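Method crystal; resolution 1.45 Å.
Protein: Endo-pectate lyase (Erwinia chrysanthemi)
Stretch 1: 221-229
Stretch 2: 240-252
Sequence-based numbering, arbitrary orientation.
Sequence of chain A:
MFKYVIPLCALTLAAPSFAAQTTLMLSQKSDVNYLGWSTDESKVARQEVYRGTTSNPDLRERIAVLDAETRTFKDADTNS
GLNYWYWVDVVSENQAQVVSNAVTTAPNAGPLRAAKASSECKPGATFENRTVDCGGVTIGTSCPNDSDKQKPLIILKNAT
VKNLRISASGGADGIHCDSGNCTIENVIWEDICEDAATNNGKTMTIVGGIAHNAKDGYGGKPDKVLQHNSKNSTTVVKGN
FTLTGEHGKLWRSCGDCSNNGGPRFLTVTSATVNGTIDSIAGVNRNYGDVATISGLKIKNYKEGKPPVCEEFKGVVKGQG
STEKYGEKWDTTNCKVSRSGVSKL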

# COMPACT_ATOMS: atom_id res chain seq x y z
N LYS A 221 -18.70 -0.53 1.72
CA LYS A 221 -18.23 0.03 0.46
C LYS A 221 -16.81 0.56 0.58
O LYS A 221 -16.50 1.33 1.49
CB LYS A 221 -19.17 1.15 -0.00
CG LYS A 221 -18.70 1.86 -1.25
CD LYS A 221 -19.81 2.66 -1.91
CE LYS A 221 -20.39 3.71 -1.00
NZ LYS A 221 -21.42 4.50 -1.73
N PRO A 222 -15.92 0.14 -0.33
CA PRO A 222 -14.52 0.59 -0.30
C PRO A 222 -14.40 2.10 -0.21
O PRO A 222 -15.05 2.84 -0.96
CB PRO A 222 -13.96 0.04 -1.61
CG PRO A 222 -14.72 -1.23 -1.79
CD PRO A 222 -16.14 -0.80 -1.45
N ASP A 223 -13.56 2.55 0.71
CA ASP A 223 -13.33 3.97 0.91
C ASP A 223 -11.83 4.21 0.77
O ASP A 223 -11.21 3.67 -0.15
CB ASP A 223 -13.84 4.39 2.30
CG ASP A 223 -14.01 5.89 2.45
OD1 ASP A 223 -13.61 6.66 1.55
OD2 ASP A 223 -14.56 6.31 3.49
N LYS A 224 -11.23 4.98 1.66
CA LYS A 224 -9.80 5.25 1.51
C LYS A 224 -8.87 4.14 1.98
O LYS A 224 -9.20 3.35 2.85
CB LYS A 224 -9.44 6.56 2.23
CG LYS A 224 -9.28 6.47 3.74
CD LYS A 224 -10.57 6.09 4.45
CE LYS A 224 -10.41 6.22 5.96
NZ LYS A 224 -11.53 5.60 6.72
N VAL A 225 -7.70 4.10 1.37
CA VAL A 225 -6.66 3.15 1.73
C VAL A 225 -5.80 3.81 2.81
O VAL A 225 -5.61 3.24 3.90
CB VAL A 225 -5.78 2.80 0.51
CG1 VAL A 225 -4.63 1.90 0.93
CG2 VAL A 225 -6.63 2.08 -0.54
N LEU A 226 -5.33 5.01 2.51
CA LEU A 226 -4.49 5.77 3.44
C LEU A 226 -5.22 7.00 3.98
O LEU A 226 -5.66 7.87 3.22
CB LEU A 226 -3.18 6.18 2.74
CG LEU A 226 -2.41 5.04 2.06
CD1 LEU A 226 -1.24 5.59 1.25
CD2 LEU A 226 -1.92 4.05 3.10
N GLN A 227 -5.37 7.05 5.30
CA GLN A 227 -6.02 8.17 5.97
C GLN A 227 -4.92 9.04 6.56
O GLN A 227 -3.95 8.52 7.12
CB GLN A 227 -6.94 7.64 7.09
CG GLN A 227 -7.65 8.72 7.91
CD GLN A 227 -8.60 9.57 7.09
OE1 GLN A 227 -9.10 9.15 6.04
NE2 GLN A 227 -8.88 10.77 7.58
N HIS A 228 -5.05 10.35 6.44
CA HIS A 228 -4.01 11.26 6.91
C HIS A 228 -4.64 12.35 7.77
O HIS A 228 -5.39 13.20 7.26
CB HIS A 228 -3.31 11.81 5.66
CG HIS A 228 -2.03 12.54 5.93
ND1 HIS A 228 -1.04 12.65 4.97
CD2 HIS A 228 -1.61 13.28 6.98
CE1 HIS A 228 -0.07 13.42 5.43
NE2 HIS A 228 -0.40 13.82 6.64
N ASN A 229 -4.34 12.30 9.07
CA ASN A 229 -4.90 13.22 10.06
C ASN A 229 -3.95 14.26 10.63
O ASN A 229 -4.37 15.37 10.97
CB ASN A 229 -5.45 12.44 11.25
CG ASN A 229 -6.49 11.41 10.86
OD1 ASN A 229 -6.52 10.31 11.41
ND2 ASN A 229 -7.35 11.76 9.91
N ASN A 240 6.18 0.47 -5.65
CA ASN A 240 5.09 -0.10 -6.41
C ASN A 240 4.00 -0.75 -5.58
O ASN A 240 3.55 -1.86 -5.87
CB ASN A 240 5.61 -1.07 -7.47
CG ASN A 240 4.63 -1.26 -8.62
OD1 ASN A 240 3.77 -0.41 -8.86
ND2 ASN A 240 4.76 -2.37 -9.33
N PHE A 241 3.60 -0.04 -4.52
CA PHE A 241 2.50 -0.44 -3.65
C PHE A 241 1.36 -0.73 -4.64
O PHE A 241 1.07 0.09 -5.51
CB PHE A 241 2.16 0.74 -2.75
CG PHE A 241 0.95 0.55 -1.87
CD1 PHE A 241 0.78 -0.61 -1.11
CD2 PHE A 241 0.02 1.57 -1.74
CE1 PHE A 241 -0.29 -0.74 -0.23
CE2 PHE A 241 -1.06 1.45 -0.85
CZ PHE A 241 -1.21 0.30 -0.10
N THR A 242 0.73 -1.89 -4.51
CA THR A 242 -0.30 -2.29 -5.45
C THR A 242 -1.67 -2.48 -4.83
O THR A 242 -1.80 -3.13 -3.80
CB THR A 242 0.10 -3.61 -6.12
OG1 THR A 242 1.30 -3.39 -6.86
CG2 THR A 242 -0.99 -4.13 -7.06
N LEU A 243 -2.67 -1.89 -5.47
CA LEU A 243 -4.04 -2.01 -5.02
C LEU A 243 -4.75 -2.99 -5.94
O LEU A 243 -4.63 -2.90 -7.16
CB LEU A 243 -4.77 -0.66 -5.09
CG LEU A 243 -4.20 0.49 -4.26
CD1 LEU A 243 -5.15 1.66 -4.33
CD2 LEU A 243 -3.99 0.05 -2.82
N THR A 244 -5.46 -3.94 -5.35
CA THR A 244 -6.19 -4.93 -6.12
C THR A 244 -7.66 -4.89 -5.73
O THR A 244 -8.01 -4.44 -4.64
CB THR A 244 -5.65 -6.36 -5.88
OG1 THR A 244 -5.84 -6.72 -4.51
CG2 THR A 244 -4.17 -6.42 -6.19
N GLY A 245 -8.52 -5.34 -6.63
CA GLY A 245 -9.94 -5.33 -6.32
C GLY A 245 -10.62 -4.01 -6.66
O GLY A 245 -10.34 -3.42 -7.70
N GLU A 246 -11.51 -3.58 -5.77
CA GLU A 246 -12.26 -2.33 -5.94
C GLU A 246 -11.95 -1.43 -4.75
O GLU A 246 -12.12 -1.85 -3.61
CB GLU A 246 -13.77 -2.61 -5.99
CG GLU A 246 -14.25 -3.49 -7.14
CD GLU A 246 -14.06 -4.97 -6.87
OE1 GLU A 246 -14.53 -5.45 -5.82
OE2 GLU A 246 -13.46 -5.66 -7.72
N HIS A 247 -11.54 -0.20 -5.03
CA HIS A 247 -11.17 0.77 -4.00
C HIS A 247 -11.90 2.10 -4.11
O HIS A 247 -12.41 2.47 -5.17
CB HIS A 247 -9.68 1.04 -4.07
CG HIS A 247 -8.84 -0.11 -3.64
ND1 HIS A 247 -8.28 -0.19 -2.38
CD2 HIS A 247 -8.47 -1.25 -4.29
CE1 HIS A 247 -7.61 -1.32 -2.27
NE2 HIS A 247 -7.71 -1.98 -3.41
N GLY A 248 -11.93 2.84 -3.00
CA GLY A 248 -12.54 4.16 -2.99
C GLY A 248 -11.49 5.15 -3.46
O GLY A 248 -11.62 5.76 -4.52
N LYS A 249 -10.44 5.33 -2.66
CA LYS A 249 -9.35 6.22 -3.03
C LYS A 249 -8.08 5.79 -2.33
O LYS A 249 -8.12 5.09 -1.32
CB LYS A 249 -9.68 7.68 -2.72
CG LYS A 249 -10.01 7.98 -1.29
CD LYS A 249 -10.17 9.50 -1.07
CE LYS A 249 -11.33 10.10 -1.86
NZ LYS A 249 -12.66 9.61 -1.41
N LEU A 250 -6.94 6.19 -2.88
CA LEU A 250 -5.66 5.83 -2.29
C LEU A 250 -5.34 6.63 -1.04
O LEU A 250 -4.94 6.07 -0.03
CB LEU A 250 -4.54 6.04 -3.31
CG LEU A 250 -3.09 5.89 -2.81
CD1 LEU A 250 -2.84 4.47 -2.30
CD2 LEU A 250 -2.14 6.24 -3.94
N TRP A 251 -5.55 7.94 -1.10
CA TRP A 251 -5.21 8.81 0.03
C TRP A 251 -6.16 9.96 0.17
O TRP A 251 -6.58 10.57 -0.82
CB TRP A 251 -3.79 9.34 -0.19
CG TRP A 251 -3.31 10.40 0.77
CD1 TRP A 251 -2.59 10.20 1.92
CD2 TRP A 251 -3.40 11.81 0.59
NE1 TRP A 251 -2.21 11.41 2.45
CE2 TRP A 251 -2.69 12.42 1.66
CE3 TRP A 251 -4.00 12.63 -0.37
CZ2 TRP A 251 -2.57 13.81 1.79
CZ3 TRP A 251 -3.88 14.01 -0.24
CH2 TRP A 251 -3.17 14.59 0.83
N ARG A 252 -6.51 10.26 1.41
CA ARG A 252 -7.39 11.39 1.70
C ARG A 252 -6.88 12.19 2.88
O ARG A 252 -6.61 11.65 3.96
CB ARG A 252 -8.81 10.91 2.01
CG ARG A 252 -9.82 12.03 2.24
CD ARG A 252 -9.94 12.96 1.03
NE ARG A 252 -11.18 13.75 1.05
CZ ARG A 252 -11.26 15.05 1.34
NH1 ARG A 252 -12.44 15.67 1.33
NH2 ARG A 252 -10.16 15.74 1.63
O HOH W 1 -10.23 1.05 -0.72
O HOH W 2 -12.17 9.13 1.83

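Parallel strands pair in a simple way: each residue of one strand that faces its neighbour with both its amide and its carbonyl reaches two different partners, so the strands advance in step. The contact between residues 221-229 and 240-252 of this endo-pectate lyase shows how the register can be kept where the chain turns corners, even though the alternation of hydrogen bonds slips there, and how side chains pack beside the corners.

Walking along the second stretch, the first contributions are apolar. Phe241 meets Val225 with its ring edge, CZ lying 3.9 Å from Val225 CG1, and Leu243 CD2 approaches Val225 CG2 at 4.0 Å. Val225, buried and pointing toward the second stretch, thus touches both side chains of this strand. Glu246 makes its closest contact through its own backbone: Glu246 O lies 3.2 Å from Pro222 CG. His247 then combines two roles. Its NE2 donates to Thr244 O (2.8 Å) within its own stretch, while its ND1 sits 3.4 Å from Val225 CG2 and 2.8 Å from the O atom of a water; that water donates to Asp223 O (2.9 Å), linking the imidazole to the opposing backbone.

Gly248 marks the tightest CA-CA approach of the two stretches, with its CA 4.0 Å from Asp223 CA. A CB here would fall 2.5 Å from Asp223 O and 2.7 Å from Pro222 O, so the close packing depends on the absence of a side chain. Asp223 O accepts a weak hydrogen bond from Gly248 N and a better-directed one from Lys249 N, both 3.1 Å long.

Lys249 is the first residue of the second stretch in a bridge, with Lys224: its N bonds Asp223 O, and its O accepts from Val225 N (2.9 Å) and also receives a CA-H...O contact from Lys224 CA (3.3 Å). Its NZ stays 4.3 Å from Asp223 OD1, beyond a salt bridge, but a second water spans the gap, donating to Asp223 OD1 (2.9 Å) and accepting a weak bond from Lys249 NZ (3.3 Å).

At the corner, Leu250 O accepts from Leu226 N (2.8 Å), so the adjacent amides of Val225 and Leu226 both donate, and Leu250 CD1 packs 4.1 Å from Leu226 CD1. Trp251 CD1 lies 4.1 Å from Leu226 CB, and Trp251 NE1 donates to His228 ND1 (3.0 Å). The rings meet rim to rim, planes at 79°, and each nitrogen lies near the plane of the other ring, at its edge, so the bond adds a side-chain link to the backbone register. Finally, Arg252 N donates to Leu226 O (3.1 Å) and Arg252 O accepts from His228 N (3.2 Å).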